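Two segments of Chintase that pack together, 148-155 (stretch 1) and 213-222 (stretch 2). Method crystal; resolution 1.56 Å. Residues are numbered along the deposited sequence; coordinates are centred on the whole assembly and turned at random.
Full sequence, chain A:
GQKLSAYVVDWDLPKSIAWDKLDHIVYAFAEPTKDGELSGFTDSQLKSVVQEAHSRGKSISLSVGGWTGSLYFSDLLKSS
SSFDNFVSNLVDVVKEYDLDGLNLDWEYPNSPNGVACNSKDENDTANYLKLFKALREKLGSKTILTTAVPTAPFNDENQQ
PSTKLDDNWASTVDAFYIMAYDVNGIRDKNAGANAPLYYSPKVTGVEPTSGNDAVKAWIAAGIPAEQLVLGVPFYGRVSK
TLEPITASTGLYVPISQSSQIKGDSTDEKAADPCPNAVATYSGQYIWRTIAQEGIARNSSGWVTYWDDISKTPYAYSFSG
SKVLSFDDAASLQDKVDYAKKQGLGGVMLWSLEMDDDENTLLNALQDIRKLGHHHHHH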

# COMPACT_ATOMS: atom_id res chain seq x y z
N ALA A 148 -5.50 -5.39 -2.33
CA ALA A 148 -4.86 -4.40 -1.48
C ALA A 148 -5.95 -3.48 -0.97
O ALA A 148 -6.72 -2.93 -1.76
CB ALA A 148 -3.81 -3.62 -2.25
N VAL A 149 -6.02 -3.31 0.34
CA VAL A 149 -7.18 -2.68 0.97
C VAL A 149 -6.79 -1.51 1.88
O VAL A 149 -5.67 -1.44 2.38
CB VAL A 149 -7.96 -3.72 1.80
CG1 VAL A 149 -8.30 -4.94 0.95
CG2 VAL A 149 -7.15 -4.15 3.01
N PRO A 150 -7.73 -0.57 2.09
CA PRO A 150 -7.49 0.54 3.00
C PRO A 150 -7.54 0.10 4.46
O PRO A 150 -7.75 -1.08 4.75
CB PRO A 150 -8.65 1.51 2.70
CG PRO A 150 -9.74 0.62 2.16
CD PRO A 150 -9.03 -0.46 1.39
N THR A 151 -7.36 1.04 5.38
CA THR A 151 -7.21 0.72 6.80
C THR A 151 -8.55 0.45 7.50
O THR A 151 -8.58 0.18 8.70
CB THR A 151 -6.44 1.83 7.52
OG1 THR A 151 -6.98 3.10 7.11
CG2 THR A 151 -4.96 1.78 7.15
N ALA A 152 -9.64 0.53 6.75
CA ALA A 152 -10.94 0.11 7.27
C ALA A 152 -11.65 -0.66 6.18
O ALA A 152 -11.40 -0.43 4.99
CB ALA A 152 -11.76 1.33 7.68
N PRO A 153 -12.56 -1.54 6.58
CA PRO A 153 -13.28 -2.33 5.58
C PRO A 153 -13.94 -1.54 4.46
O PRO A 153 -14.36 -0.44 4.68
CB PRO A 153 -14.33 -3.10 6.41
CG PRO A 153 -13.73 -3.24 7.72
CD PRO A 153 -12.79 -2.02 7.93
N PHE A 154 -14.07 -2.15 3.29
CA PHE A 154 -14.64 -1.49 2.12
C PHE A 154 -15.95 -0.76 2.41
O PHE A 154 -16.78 -1.25 3.19
CB PHE A 154 -14.93 -2.52 1.03
CG PHE A 154 -13.71 -3.22 0.52
CD1 PHE A 154 -12.60 -2.50 0.07
CD2 PHE A 154 -13.67 -4.61 0.46
CE1 PHE A 154 -11.48 -3.17 -0.42
CE2 PHE A 154 -12.57 -5.28 -0.03
CZ PHE A 154 -11.48 -4.56 -0.47
N ASN A 155 -16.12 0.39 1.77
CA ASN A 155 -17.32 1.20 1.95
C ASN A 155 -18.60 0.52 1.52
O ASN A 155 -18.66 -0.15 0.49
CB ASN A 155 -17.20 2.52 1.19
CG ASN A 155 -16.26 3.49 1.84
OD1 ASN A 155 -15.79 3.27 2.96
ND2 ASN A 155 -15.98 4.59 1.16
N ASP A 213 -5.13 -0.78 14.52
CA ASP A 213 -6.54 -0.43 14.39
C ASP A 213 -7.14 -1.01 13.12
O ASP A 213 -8.28 -1.49 13.11
CB ASP A 213 -6.73 1.09 14.42
CG ASP A 213 -6.43 1.68 15.78
OD1 ASP A 213 -7.28 1.55 16.69
OD2 ASP A 213 -5.35 2.28 15.95
N ALA A 214 -6.36 -0.99 12.05
CA ALA A 214 -6.81 -1.54 10.77
C ALA A 214 -7.04 -3.05 10.87
O ALA A 214 -8.07 -3.56 10.42
CB ALA A 214 -5.79 -1.23 9.67
N VAL A 215 -6.07 -3.76 11.44
CA VAL A 215 -6.19 -5.20 11.60
C VAL A 215 -7.42 -5.51 12.44
O VAL A 215 -8.22 -6.38 12.08
CB VAL A 215 -4.92 -5.79 12.24
CG1 VAL A 215 -5.18 -7.17 12.80
CG2 VAL A 215 -3.80 -5.82 11.22
N LYS A 216 -7.60 -4.79 13.54
CA LYS A 216 -8.75 -5.03 14.40
C LYS A 216 -10.05 -4.75 13.67
O LYS A 216 -11.02 -5.49 13.83
CB LYS A 216 -8.69 -4.21 15.69
CG LYS A 216 -7.52 -4.54 16.60
CD LYS A 216 -7.42 -6.02 16.89
CE LYS A 216 -6.23 -6.32 17.78
NZ LYS A 216 -6.19 -5.41 18.96
N ALA A 217 -10.08 -3.69 12.87
CA ALA A 217 -11.29 -3.34 12.14
C ALA A 217 -11.66 -4.40 11.11
O ALA A 217 -12.82 -4.76 10.97
CB ALA A 217 -11.15 -1.98 11.48
N TRP A 218 -10.65 -4.92 10.41
CA TRP A 218 -10.89 -5.93 9.38
C TRP A 218 -11.30 -7.29 9.99
O TRP A 218 -12.14 -7.98 9.44
CB TRP A 218 -9.78 -6.05 8.36
CG TRP A 218 -9.74 -5.00 7.33
CD1 TRP A 218 -9.05 -3.77 7.40
CD2 TRP A 218 -10.33 -5.02 6.03
NE1 TRP A 218 -9.19 -3.10 6.25
CE2 TRP A 218 -9.98 -3.82 5.38
CE3 TRP A 218 -11.13 -5.92 5.35
CZ2 TRP A 218 -10.38 -3.54 4.13
CZ3 TRP A 218 -11.52 -5.64 4.14
CH2 TRP A 218 -11.14 -4.45 3.49
N ILE A 219 -10.73 -7.60 11.12
CA ILE A 219 -11.13 -8.83 11.82
C ILE A 219 -12.56 -8.68 12.34
O ILE A 219 -13.38 -9.60 12.19
CB ILE A 219 -10.17 -9.18 12.98
CG1 ILE A 219 -8.79 -9.59 12.44
CG2 ILE A 219 -10.73 -10.32 13.83
CD1 ILE A 219 -7.74 -9.82 13.52
N ALA A 220 -12.87 -7.53 12.92
CA ALA A 220 -14.20 -7.29 13.47
C ALA A 220 -15.29 -7.39 12.40
O ALA A 220 -16.43 -7.79 12.68
CB ALA A 220 -14.27 -5.95 14.18
N ALA A 221 -14.94 -7.04 11.16
CA ALA A 221 -15.90 -7.08 10.06
C ALA A 221 -15.99 -8.45 9.39
O ALA A 221 -16.80 -8.64 8.48
CB ALA A 221 -15.57 -6.00 9.03
N GLY A 222 -15.16 -9.39 9.82
CA GLY A 222 -15.33 -10.78 9.39
C GLY A 222 -14.15 -11.46 8.72
O GLY A 222 -14.22 -12.64 8.41

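Stretch 1 leaves a strand after Val149 and continues as loop through Asn155; stretch 2 enters already helical and stays so through Ala220. The i to i+4 bonds are regular, among them Trp218 N to Ala214 O at 2.9 Å and Ala221 N to Ala217 O at 3.1 Å. At the helix end Gly222, with phi/psi of 123/-4, closes a Schellman motif, its N lying 3.0 Å from Ile219 O. At these angles a CB would be jammed against the preceding carbonyl oxygen, so glycine suits the position for reasons of backbone rather than of contact.

The two backbones come close at Thr151 and Ala214, whose CA atoms are 4.6 Å apart. Here Thr151 O lies 3.2 Å from Ala214 CA, with an angle of 135° at the hydrogen, a CA-H...O contact. The methyl of Ala214 points toward the loop, and its small size is compatible with so short an approach: its CB is 3.8 Å from Thr151 CB. The CA-to-CB bond of Thr151 points away overall, though its CB still touches the helix.

Farther along, the CA atoms of Pro153 and Trp218 are 5.8 Å apart, and the indole extends from there along the loop. Trp218 has the largest covered area, 133 Å² of residue surface within an interface of 395 Å² summed over both sides. Its CB leaves the helix sideways, but chi1 of -77° (m) and chi2 of 90° bring the ring nearer to the loop. The one hydrogen bond between the stretches runs from Trp218 NE1 to Pro150 O, 2.9 Å with an N-H...O angle of 147°. The acceptor lies near the indole plane, as expected for an N-H directed outward from the ring edge, and the bond satisfies the polar atom of a buried side chain.

Pro153 covers one face of that indole. Its CA stands 3.6 Å from the centroid of the Trp218 six-membered ring and 16° off the normal, a CH-pi geometry. The pyrrolidine ring also reaches the helix, with Pro153 CD 3.9 Å from Ala217 CB and Pro153 CG 3.6 Å from Ala221 CB; both methyls point toward the loop, one turn apart.

Phe154 meets the indole differently. The Trp218 edge is directed at the Phe154 face, with planes at 90° and six-membered ring centroids 5.2 Å apart; Phe154 CE2 and Trp218 CH2 are separated by 3.9 Å. Val149 adds an apolar contact from the strand, its CB 3.4 Å from Trp218 CZ2.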